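Local coordinates for protein ADP-ribosylating toxin CARDS (Mycoplasma pneumoniae, PDB 4TLV) that transfers ADP-ribose from NAD+ to multiple target proteins and elicits vacuolization in mammalian cells, acting as the main virulence factor of the bacterium, at residues 101-106 with 117-122; 125-130 with 262-267; 192-197 with 534-539; 444-449 with 526-531. All coordinates share one frame; numbering follows the deposited sequence.

Contact 1 (101-106 with 117-122); sequences DLMRQR and MAQMGI. With GOL (glycerol), chain J.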
# COMPACT_ATOMS: atom_id res chain seq x y z
N ASP A 101 -5.87 -6.28 -17.32
CA ASP A 101 -5.21 -6.30 -18.62
C ASP A 101 -5.95 -7.26 -19.57
O ASP A 101 -6.40 -6.85 -20.64
CB ASP A 101 -3.76 -6.73 -18.43
CG ASP A 101 -2.99 -6.85 -19.73
OD1 ASP A 101 -3.32 -6.16 -20.71
OD2 ASP A 101 -2.01 -7.64 -19.75
N LEU A 102 -6.10 -8.51 -19.17
CA LEU A 102 -6.78 -9.48 -20.03
C LEU A 102 -8.20 -9.02 -20.40
O LEU A 102 -8.62 -9.14 -21.55
CB LEU A 102 -6.80 -10.86 -19.38
CG LEU A 102 -5.41 -11.48 -19.17
CD1 LEU A 102 -5.50 -12.67 -18.28
CD2 LEU A 102 -4.76 -11.84 -20.51
N MET A 103 -8.95 -8.50 -19.42
CA MET A 103 -10.29 -7.99 -19.68
C MET A 103 -10.29 -6.83 -20.68
O MET A 103 -11.14 -6.77 -21.56
CB MET A 103 -11.01 -7.60 -18.38
CG MET A 103 -11.32 -8.80 -17.50
SD MET A 103 -12.36 -8.38 -16.10
CE MET A 103 -11.48 -6.96 -15.45
N ARG A 104 -9.34 -5.90 -20.55
CA ARG A 104 -9.30 -4.77 -21.48
C ARG A 104 -8.91 -5.22 -22.89
O ARG A 104 -9.32 -4.61 -23.87
CB ARG A 104 -8.33 -3.68 -21.02
CG ARG A 104 -8.68 -3.00 -19.70
CD ARG A 104 -10.14 -2.52 -19.62
NE ARG A 104 -10.53 -1.59 -20.69
CZ ARG A 104 -11.74 -1.03 -20.77
NH1 ARG A 104 -12.65 -1.28 -19.84
NH2 ARG A 104 -12.04 -0.20 -21.77
N GLN A 105 -8.08 -6.26 -22.98
CA GLN A 105 -7.62 -6.75 -24.29
C GLN A 105 -8.63 -7.75 -24.85
O GLN A 105 -8.41 -8.31 -25.92
CB GLN A 105 -6.22 -7.39 -24.20
CG GLN A 105 -5.10 -6.43 -23.76
CD GLN A 105 -3.73 -6.86 -24.27
OE1 GLN A 105 -3.51 -6.97 -25.47
NE2 GLN A 105 -2.79 -7.09 -23.34
N ARG A 106 -9.71 -7.99 -24.11
CA ARG A 106 -10.79 -8.89 -24.52
C ARG A 106 -10.38 -10.37 -24.62
O ARG A 106 -10.74 -11.06 -25.57
CB ARG A 106 -11.42 -8.38 -25.83
CG ARG A 106 -12.00 -6.98 -25.69
CD ARG A 106 -12.27 -6.31 -27.04
NE ARG A 106 -12.91 -5.00 -26.87
CZ ARG A 106 -14.03 -4.81 -26.18
NH1 ARG A 106 -14.65 -5.84 -25.61
NH2 ARG A 106 -14.55 -3.59 -26.07
N MET A 117 -18.69 -5.38 -13.76
CA MET A 117 -18.66 -5.91 -12.40
C MET A 117 -17.24 -6.28 -11.96
O MET A 117 -16.86 -6.03 -10.81
CB MET A 117 -19.55 -7.15 -12.29
CG MET A 117 -21.02 -6.88 -12.49
SD MET A 117 -21.97 -8.41 -12.66
CE MET A 117 -21.73 -9.19 -11.05
N ALA A 118 -16.46 -6.88 -12.86
CA ALA A 118 -15.10 -7.27 -12.51
C ALA A 118 -14.26 -6.03 -12.19
O ALA A 118 -13.43 -6.04 -11.27
CB ALA A 118 -14.45 -8.07 -13.63
N GLN A 119 -14.48 -4.96 -12.95
CA GLN A 119 -13.74 -3.72 -12.71
C GLN A 119 -14.11 -3.06 -11.37
O GLN A 119 -13.27 -2.39 -10.75
CB GLN A 119 -13.89 -2.75 -13.90
CG GLN A 119 -13.08 -3.27 -15.11
CD GLN A 119 -13.34 -2.50 -16.38
OE1 GLN A 119 -12.61 -2.84 -17.43
NE2 GLN A 119 -14.19 -1.59 -16.41
N MET A 120 -15.34 -3.26 -10.93
CA MET A 120 -15.73 -2.84 -9.58
C MET A 120 -14.95 -3.63 -8.55
O MET A 120 -14.51 -3.09 -7.53
CB MET A 120 -17.22 -3.05 -9.34
CG MET A 120 -18.13 -2.12 -10.12
SD MET A 120 -19.85 -2.63 -9.91
CE MET A 120 -20.67 -1.37 -10.90
N GLY A 121 -14.79 -4.93 -8.80
CA GLY A 121 -13.99 -5.78 -7.94
C GLY A 121 -12.53 -5.35 -7.89
O GLY A 121 -11.92 -5.28 -6.81
N ILE A 122 -11.96 -5.06 -9.06
CA ILE A 122 -10.58 -4.62 -9.15
C ILE A 122 -10.40 -3.27 -8.45
O ILE A 122 -9.39 -3.04 -7.78
CB ILE A 122 -10.08 -4.53 -10.63
CG1 ILE A 122 -10.06 -5.92 -11.30
CG2 ILE A 122 -8.68 -3.93 -10.71
CD1 ILE A 122 -9.25 -6.92 -10.57
C1 GOL J . -16.94 -1.32 -20.37
O1 GOL J . -16.62 -2.29 -19.40
C2 GOL J . -16.53 0.07 -19.90
O2 GOL J . -15.37 -0.01 -19.10
C3 GOL J . -16.22 0.94 -21.11
O3 GOL J . -14.91 0.68 -21.56

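Contact 2 (125-130 with 262-267); sequences LRTSFA and LPQYAS. With SO4 (sulfate ion), chain H.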
# COMPACT_ATOMS: atom_id res chain seq x y z
N LEU A 125 -10.12 -3.98 -4.81
CA LEU A 125 -8.80 -4.57 -4.52
C LEU A 125 -7.71 -3.49 -4.52
O LEU A 125 -6.79 -3.51 -3.69
CB LEU A 125 -8.46 -5.62 -5.58
CG LEU A 125 -7.07 -6.25 -5.54
CD1 LEU A 125 -6.86 -6.92 -4.18
CD2 LEU A 125 -6.96 -7.27 -6.67
N ARG A 126 -7.82 -2.55 -5.46
CA ARG A 126 -6.81 -1.50 -5.66
C ARG A 126 -6.80 -0.47 -4.54
O ARG A 126 -5.77 0.16 -4.25
CB ARG A 126 -7.10 -0.75 -6.95
CG ARG A 126 -6.65 -1.48 -8.22
CD ARG A 126 -7.04 -0.60 -9.42
NE ARG A 126 -6.23 -0.92 -10.58
CZ ARG A 126 -6.16 -0.16 -11.67
NH1 ARG A 126 -6.85 0.98 -11.71
NH2 ARG A 126 -5.39 -0.53 -12.69
N THR A 127 -7.96 -0.24 -3.96
CA THR A 127 -8.13 0.84 -3.02
C THR A 127 -8.40 0.25 -1.63
O THR A 127 -7.45 0.01 -0.87
CB THR A 127 -9.19 1.88 -3.51
OG1 THR A 127 -10.47 1.26 -3.65
CG2 THR A 127 -8.76 2.46 -4.86
N SER A 128 -9.66 -0.08 -1.37
CA SER A 128 -10.10 -0.57 -0.05
C SER A 128 -9.28 -1.70 0.59
O SER A 128 -8.98 -1.64 1.79
CB SER A 128 -11.58 -1.01 -0.12
OG SER A 128 -12.38 0.08 -0.52
N PHE A 129 -8.96 -2.75 -0.18
CA PHE A 129 -8.24 -3.89 0.38
C PHE A 129 -6.73 -3.90 0.14
O PHE A 129 -6.05 -4.79 0.62
CB PHE A 129 -8.82 -5.21 -0.15
CG PHE A 129 -10.29 -5.37 0.10
CD1 PHE A 129 -10.77 -5.47 1.39
CD2 PHE A 129 -11.18 -5.43 -0.96
CE1 PHE A 129 -12.13 -5.64 1.65
CE2 PHE A 129 -12.56 -5.58 -0.72
CZ PHE A 129 -13.03 -5.69 0.59
N ALA A 130 -6.23 -2.93 -0.62
CA ALA A 130 -4.84 -3.00 -1.07
C ALA A 130 -3.81 -2.96 0.07
O ALA A 130 -2.75 -3.61 -0.01
CB ALA A 130 -4.56 -1.87 -2.08
N LEU A 262 -20.99 -1.50 -3.07
CA LEU A 262 -19.82 -1.60 -2.19
C LEU A 262 -19.22 -0.21 -1.96
O LEU A 262 -18.81 0.46 -2.92
CB LEU A 262 -18.80 -2.56 -2.84
CG LEU A 262 -17.58 -3.07 -2.08
CD1 LEU A 262 -17.95 -3.69 -0.75
CD2 LEU A 262 -16.84 -4.08 -2.97
N PRO A 263 -19.18 0.26 -0.70
CA PRO A 263 -18.67 1.61 -0.45
C PRO A 263 -17.15 1.63 -0.30
O PRO A 263 -16.56 0.64 0.12
CB PRO A 263 -19.30 1.98 0.90
CG PRO A 263 -19.42 0.65 1.60
CD PRO A 263 -19.75 -0.35 0.51
N GLN A 264 -16.54 2.77 -0.61
CA GLN A 264 -15.10 2.94 -0.42
C GLN A 264 -14.71 2.88 1.06
O GLN A 264 -13.66 2.35 1.41
CB GLN A 264 -14.66 4.28 -0.99
CG GLN A 264 -13.20 4.58 -0.77
CD GLN A 264 -12.56 5.20 -1.99
OE1 GLN A 264 -12.83 6.36 -2.33
NE2 GLN A 264 -11.72 4.43 -2.66
N TYR A 265 -15.55 3.45 1.92
CA TYR A 265 -15.26 3.47 3.37
C TYR A 265 -16.31 2.72 4.18
O TYR A 265 -17.46 2.64 3.78
CB TYR A 265 -15.15 4.92 3.87
CG TYR A 265 -14.05 5.65 3.17
CD1 TYR A 265 -12.73 5.33 3.41
CD2 TYR A 265 -14.33 6.65 2.25
CE1 TYR A 265 -11.70 5.98 2.75
CE2 TYR A 265 -13.30 7.32 1.59
CZ TYR A 265 -11.99 6.97 1.84
OH TYR A 265 -10.96 7.62 1.19
N ALA A 266 -15.89 2.17 5.32
CA ALA A 266 -16.81 1.55 6.27
C ALA A 266 -17.50 2.61 7.15
O ALA A 266 -17.04 3.76 7.20
CB ALA A 266 -16.05 0.54 7.13
N SER A 267 -18.59 2.23 7.84
CA SER A 267 -19.34 3.15 8.72
C SER A 267 -18.44 3.84 9.74
O SER A 267 -18.70 4.98 10.12
CB SER A 267 -20.43 2.39 9.50
OG SER A 267 -21.39 1.80 8.64
S SO4 H . -23.79 1.07 11.32
O1 SO4 H . -23.27 -0.26 11.65
O2 SO4 H . -23.67 1.29 9.88
O3 SO4 H . -23.04 2.07 12.07
O4 SO4 H . -25.20 1.14 11.70
O HOH W 1 -14.66 -0.84 -1.55

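Contact 3 (192-197 with 534-539); sequences ANDQPW and TIPSVE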
# COMPACT_ATOMS: atom_id res chain seq x y z
N ALA A 192 8.42 -16.29 -3.14
CA ALA A 192 7.03 -16.28 -3.61
C ALA A 192 7.02 -16.30 -5.13
O ALA A 192 7.98 -15.87 -5.76
CB ALA A 192 6.30 -15.05 -3.08
N ASN A 193 5.94 -16.80 -5.72
CA ASN A 193 5.81 -16.77 -7.17
C ASN A 193 5.80 -15.33 -7.69
O ASN A 193 5.04 -14.50 -7.19
CB ASN A 193 4.53 -17.49 -7.59
CG ASN A 193 4.61 -18.01 -9.02
OD1 ASN A 193 5.03 -17.29 -9.92
ND2 ASN A 193 4.27 -19.29 -9.21
N ASP A 194 6.62 -15.01 -8.69
CA ASP A 194 6.61 -13.63 -9.22
C ASP A 194 5.60 -13.40 -10.34
O ASP A 194 5.53 -12.32 -10.91
CB ASP A 194 8.01 -13.13 -9.64
CG ASP A 194 8.62 -13.92 -10.80
OD1 ASP A 194 7.97 -14.84 -11.34
OD2 ASP A 194 9.79 -13.63 -11.17
N GLN A 195 4.81 -14.43 -10.63
CA GLN A 195 3.79 -14.34 -11.68
C GLN A 195 2.40 -14.10 -11.13
O GLN A 195 2.09 -14.49 -10.01
CB GLN A 195 3.75 -15.64 -12.48
CG GLN A 195 5.09 -16.25 -12.77
CD GLN A 195 5.52 -16.00 -14.16
OE1 GLN A 195 5.32 -16.84 -15.04
NE2 GLN A 195 6.13 -14.84 -14.39
N PRO A 196 1.54 -13.47 -11.94
CA PRO A 196 0.12 -13.34 -11.57
C PRO A 196 -0.52 -14.72 -11.59
O PRO A 196 -0.16 -15.58 -12.42
CB PRO A 196 -0.49 -12.49 -12.69
CG PRO A 196 0.55 -12.34 -13.73
CD PRO A 196 1.85 -12.92 -13.27
N TRP A 197 -1.45 -14.93 -10.67
CA TRP A 197 -2.13 -16.22 -10.58
C TRP A 197 -3.17 -16.40 -11.69
O TRP A 197 -3.89 -15.47 -12.04
CB TRP A 197 -2.85 -16.33 -9.24
CG TRP A 197 -3.52 -17.63 -9.06
CD1 TRP A 197 -2.96 -18.80 -8.62
CD2 TRP A 197 -4.90 -17.92 -9.31
NE1 TRP A 197 -3.91 -19.80 -8.59
CE2 TRP A 197 -5.11 -19.29 -9.01
CE3 TRP A 197 -5.99 -17.16 -9.77
CZ2 TRP A 197 -6.35 -19.91 -9.14
CZ3 TRP A 197 -7.23 -17.79 -9.90
CH2 TRP A 197 -7.39 -19.14 -9.59
N THR A 534 9.79 -10.61 -21.26
CA THR A 534 10.62 -11.27 -20.27
C THR A 534 10.72 -10.36 -19.05
O THR A 534 11.19 -9.23 -19.14
CB THR A 534 12.01 -11.60 -20.86
OG1 THR A 534 11.84 -12.40 -22.03
CG2 THR A 534 12.88 -12.36 -19.85
N ILE A 535 10.23 -10.85 -17.91
CA ILE A 535 10.13 -10.06 -16.69
C ILE A 535 10.68 -10.88 -15.52
O ILE A 535 10.13 -11.93 -15.20
CB ILE A 535 8.65 -9.67 -16.38
CG1 ILE A 535 8.02 -8.94 -17.57
CG2 ILE A 535 8.55 -8.84 -15.09
CD1 ILE A 535 6.48 -8.81 -17.51
N PRO A 536 11.77 -10.41 -14.90
CA PRO A 536 12.53 -9.22 -15.29
C PRO A 536 13.31 -9.49 -16.56
O PRO A 536 13.43 -10.65 -16.98
CB PRO A 536 13.50 -9.04 -14.13
CG PRO A 536 13.70 -10.43 -13.61
CD PRO A 536 12.33 -11.05 -13.69
N SER A 537 13.84 -8.44 -17.16
CA SER A 537 14.64 -8.59 -18.37
C SER A 537 15.97 -9.27 -18.04
O SER A 537 16.34 -9.40 -16.87
CB SER A 537 14.92 -7.23 -18.98
OG SER A 537 15.95 -6.59 -18.27
N VAL A 538 16.71 -9.66 -19.07
CA VAL A 538 18.00 -10.30 -18.87
C VAL A 538 18.94 -9.45 -18.01
O VAL A 538 19.70 -10.00 -17.22
CB VAL A 538 18.67 -10.63 -20.23
CG1 VAL A 538 19.21 -9.35 -20.87
CG2 VAL A 538 19.78 -11.62 -20.03
N GLU A 539 18.89 -8.13 -18.17
CA GLU A 539 19.73 -7.25 -17.34
C GLU A 539 19.06 -6.78 -16.03
O GLU A 539 19.59 -5.89 -15.35
CB GLU A 539 20.25 -6.06 -18.14
CG GLU A 539 19.18 -5.10 -18.68
CD GLU A 539 18.73 -5.45 -20.09
OE1 GLU A 539 19.47 -5.13 -21.05
OE2 GLU A 539 17.65 -6.06 -20.23

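Contact 4 (444-449 with 526-531); sequences VQLGWY and WYFSRD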
# COMPACT_ATOMS: atom_id res chain seq x y z
N VAL A 444 5.18 5.22 -10.35
CA VAL A 444 5.50 4.28 -11.42
C VAL A 444 6.80 4.65 -12.14
O VAL A 444 7.38 3.83 -12.85
CB VAL A 444 4.33 4.11 -12.43
CG1 VAL A 444 3.14 3.39 -11.76
CG2 VAL A 444 3.89 5.47 -13.00
N GLN A 445 7.27 5.88 -11.94
CA GLN A 445 8.60 6.23 -12.40
C GLN A 445 8.85 5.82 -13.87
O GLN A 445 9.88 5.24 -14.20
CB GLN A 445 9.62 5.56 -11.48
CG GLN A 445 11.00 6.16 -11.47
CD GLN A 445 11.90 5.58 -10.39
OE1 GLN A 445 11.69 4.46 -9.91
NE2 GLN A 445 12.93 6.34 -10.00
N LEU A 446 7.89 6.13 -14.76
CA LEU A 446 7.96 5.64 -16.15
C LEU A 446 9.19 6.15 -16.86
O LEU A 446 9.59 7.29 -16.68
CB LEU A 446 6.72 6.03 -16.95
CG LEU A 446 5.36 5.65 -16.35
CD1 LEU A 446 4.26 6.07 -17.30
CD2 LEU A 446 5.30 4.15 -16.02
N GLY A 447 9.78 5.30 -17.70
CA GLY A 447 10.92 5.72 -18.49
C GLY A 447 11.13 4.74 -19.63
O GLY A 447 10.31 3.87 -19.87
N TRP A 448 12.23 4.91 -20.35
CA TRP A 448 12.63 3.91 -21.31
C TRP A 448 14.14 3.76 -21.29
O TRP A 448 14.84 4.58 -20.70
CB TRP A 448 12.05 4.16 -22.71
CG TRP A 448 12.42 5.46 -23.40
CD1 TRP A 448 11.87 6.69 -23.18
CD2 TRP A 448 13.37 5.62 -24.47
NE1 TRP A 448 12.43 7.62 -24.04
CE2 TRP A 448 13.35 6.99 -24.84
CE3 TRP A 448 14.22 4.74 -25.15
CZ2 TRP A 448 14.16 7.50 -25.86
CZ3 TRP A 448 15.04 5.26 -26.17
CH2 TRP A 448 15.00 6.63 -26.51
N TYR A 449 14.62 2.69 -21.93
CA TYR A 449 16.00 2.28 -21.83
C TYR A 449 16.51 1.94 -23.22
O TYR A 449 15.81 1.31 -24.01
CB TYR A 449 16.07 1.04 -20.96
CG TYR A 449 17.43 0.44 -20.76
CD1 TYR A 449 18.29 0.94 -19.80
CD2 TYR A 449 17.84 -0.66 -21.51
CE1 TYR A 449 19.53 0.37 -19.59
CE2 TYR A 449 19.07 -1.22 -21.31
CZ TYR A 449 19.91 -0.71 -20.36
OH TYR A 449 21.14 -1.30 -20.18
N TRP A 526 -5.30 4.47 -18.49
CA TRP A 526 -4.27 3.57 -19.00
C TRP A 526 -4.16 2.32 -18.14
O TRP A 526 -4.53 2.33 -16.96
CB TRP A 526 -2.92 4.29 -19.03
CG TRP A 526 -2.95 5.54 -19.81
CD1 TRP A 526 -3.34 6.78 -19.37
CD2 TRP A 526 -2.61 5.69 -21.19
NE1 TRP A 526 -3.27 7.69 -20.39
CE2 TRP A 526 -2.81 7.05 -21.52
CE3 TRP A 526 -2.15 4.82 -22.17
CZ2 TRP A 526 -2.56 7.56 -22.80
CZ3 TRP A 526 -1.89 5.32 -23.46
CH2 TRP A 526 -2.10 6.67 -23.75
N TYR A 527 -3.65 1.24 -18.72
CA TYR A 527 -3.38 0.03 -17.95
C TYR A 527 -2.09 -0.63 -18.43
O TYR A 527 -1.62 -0.37 -19.54
CB TYR A 527 -4.56 -0.95 -18.02
CG TYR A 527 -4.81 -1.49 -19.41
CD1 TYR A 527 -5.54 -0.76 -20.34
CD2 TYR A 527 -4.32 -2.74 -19.78
CE1 TYR A 527 -5.78 -1.27 -21.63
CE2 TYR A 527 -4.55 -3.26 -21.06
CZ TYR A 527 -5.28 -2.51 -21.97
OH TYR A 527 -5.50 -3.03 -23.23
N PHE A 528 -1.52 -1.47 -17.57
CA PHE A 528 -0.24 -2.11 -17.85
C PHE A 528 -0.46 -3.56 -18.30
O PHE A 528 -1.40 -4.21 -17.84
CB PHE A 528 0.65 -2.08 -16.60
CG PHE A 528 0.94 -0.69 -16.10
CD1 PHE A 528 0.01 -0.00 -15.33
CD2 PHE A 528 2.14 -0.06 -16.42
CE1 PHE A 528 0.27 1.29 -14.88
CE2 PHE A 528 2.41 1.23 -15.98
CZ PHE A 528 1.47 1.91 -15.21
N SER A 529 0.42 -4.03 -19.19
CA SER A 529 0.33 -5.39 -19.75
C SER A 529 1.67 -6.08 -19.71
O SER A 529 2.68 -5.50 -20.10
CB SER A 529 -0.11 -5.35 -21.23
OG SER A 529 -1.34 -4.68 -21.39
N ARG A 530 1.68 -7.33 -19.27
CA ARG A 530 2.89 -8.13 -19.28
C ARG A 530 3.13 -8.76 -20.66
O ARG A 530 4.26 -8.92 -21.07
CB ARG A 530 2.83 -9.23 -18.20
CG ARG A 530 2.77 -8.69 -16.75
CD ARG A 530 2.43 -9.82 -15.77
NE ARG A 530 3.47 -10.85 -15.80
CZ ARG A 530 4.56 -10.85 -15.04
NH1 ARG A 530 4.75 -9.89 -14.14
NH2 ARG A 530 5.45 -11.83 -15.16
N ASP A 531 2.04 -9.08 -21.35
CA ASP A 531 2.08 -9.76 -22.65
C ASP A 531 3.13 -10.88 -22.65
O ASP A 531 3.13 -11.72 -21.76
CB ASP A 531 2.27 -8.75 -23.80
CG ASP A 531 1.09 -7.77 -23.92
OD1 ASP A 531 -0.08 -8.19 -23.79
OD2 ASP A 531 1.33 -6.57 -24.16

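Contact 1 (101-106 with 117-122)
A118 and Q119 of helix 115-126 meet M103 and R104 in the last turn of helix 92-104, a helix-to-helix contact within the mono-ADP-ribosyltransferase domain, of the pertussis toxin subunit 1 family. A118 comes first. Its CB lies 3.3 Å from SD of M103, a tight sulfur-methyl touch. The M103 chain runs straight to SD, then bends (chi3 -50°), which lays CE alongside the same methyl and 4.0 Å from CG of Q119. Q119 slides past M103 in the opposite direction, and its extended chain carries the amide to the R104 guanidinium, R104 and Q119 crossing at about a right angle. OE1 of Q119 accepts from NH1 of R104 at 2.9 Å, N-H...O angle 160°. The bond lies in the carbonyl plane, on a lone pair, and the two flat groups are nearly coplanar. Rotations about CB-CG and CG-CD fold the R104 chain round to put the guanidinium here, and its NH2 also donates to the backbone oxygen of Y549 in D3. A glycerol, probably from the crystallisation liquor, sits at the guanidinium edge: NH2 of R104 donates to its O3 at 3.0 Å, and NE2 of Q119 reaches its O2 weakly at 3.3 Å.

Contact 2 (125-130 with 262-267)
Q264 lies against T127 and S128 where the chain leaves the C-terminal end of helix 115-126. The loop 262-267 that carries it belongs to the link between the ADP-ribosyltransferase domain and the D2 trefoil, a few residues ahead of the KELED motif. From its CB the Q264 chain starts out with CG trans to the backbone nitrogen (chi1 177°). CG rests 3.6 Å above one face of the Y265 ring, offset toward the rim. The chain then bends about the CB-CG bond, and at CD the amide divides into OE1, which heads away from T127, and NE2, which comes to the threonine almost at a right angle to its side chain. NE2 of Q264 sits beside OG1 and CB of T127, at 3.5 Å and 3.7 Å. The stronger partner of the T127 hydroxyl is the backbone oxygen of R123, in the last turn of the helix it follows. Q264 also packs on F440 and K478 of D3.

At its backbone end the same residue offers O to S128. OG of S128 stands 3.2 Å from O of Q264, at best a weak bond. The same hydroxyl is 2.7 Å from a water, which donates to O of P263 at 2.9 Å and bridges the two loops. At the end of 262-267, OG of S267 donates to O2 of a sulfate, probably from the crystallisation liquor, at 2.6 Å.

Contact 3 (192-197 with 534-539)
The side chain of D194 starts with CG between the backbone nitrogen and the carbonyl carbon (chi1 63°), and its carboxylate is turned so that OD1 eclipses CA (chi2 3°). That leaves OD2 as the leading atom, and it comes up to the I535-P536 peptide. This peptide is cis, which sets O of I535 and CD of P536 side by side; OD2 of D194 lies 4.4 Å from that O and also 4.4 Å from that CD. This is a loose approach at the very edge of contact, with no hydrogen bond between 192-197 and 534-539.

Just behind D194, OD1 of N193 accepts from the backbone N of Q195 at 3.0 Å, with an N-H...O angle of 155°. This is an Asx turn, and it places D194 at the apex of the bend, toward the other loop. The meeting is a surface contact between domains: 192-197 is a loop of the ADP-ribosyltransferase domain, and 534-539 lies in the connection between strands 526-529 and 543-548 of the D3 beta-trefoil.

Each loop is held from its own side. ND2 of N193 donates to the backbone oxygen of Q87, and W197 is sunk among Y90, F49 and F136, all edge-to-face with its ring. Beyond P536, OG of S537 donates to OE2 of E539 at 2.6 Å, on the lone pair that points away from OE1, and is also bonded to the backbone nitrogen of L541.

Contact 4 (444-449 with 526-531)
F528 presents the far end of its ring to V444 and L446, and the two aliphatic residues take neighbouring atoms of it. CD2 of L446 comes in at the ring edge, close to the ring plane, and lies 4.1 Å from CE2 of F528. CG1 of V444 meets the next carbon, approaching CZ of F528 obliquely, also at 4.1 Å. Both aliphatic side chains lie slantwise to the axis of the phenylalanine, so methyls touch the ring without any stacking. The branches are selected by rotation: in V444, CG1 stands trans to the carbonyl carbon (chi1 -68°) and leads toward the ring, while in L446 it is CD1 that continues the extended chain and CD2, the side branch, that does the touching.

The backbones stay well apart: CA of V444 and CA of F528, the nearest pair, are 10.7 Å from each other, and no hydrogen bond joins 444-449 to 526-531; the ring spans the gap. Around this apolar group, I473 packs on both V444 and L446, and I546 on F528. On strand 526-529 the neighbouring side chains Y527 and S529 turn instead to D101 and Q105 of the ADP-ribosyltransferase domain. An acetate, probably from the crystallisation liquor, lies about 4 Å from the F528 side chain. Such a buried cluster of side chains from a loop and a strand is consistent with the apolar interior of a beta-trefoil, the fold of D3.

Overall arrangement
From the N terminus, contact 1 closes first, over a short loop of ten intervening residues that includes strand 108-110, joining helices 92-104 and 115-126 within the ADP-ribosyltransferase domain. Contact 2 opens at the end of the second helix and closes 132 residues later on the way into D2. Contact 3 opens inside that span and ends in D3, so contacts 2 and 3 cross along the chain. Contact 4 opens and closes within the long loop of contact 3 and stays in D3. Contacts 1, 3 and 4 meet at the interface of the transferase domain and D3: OG of S529 is 2.6 Å from OD1 of D101, a probable hydrogen bond, and R530 packs on Q195 and P196, and within D3 on I535.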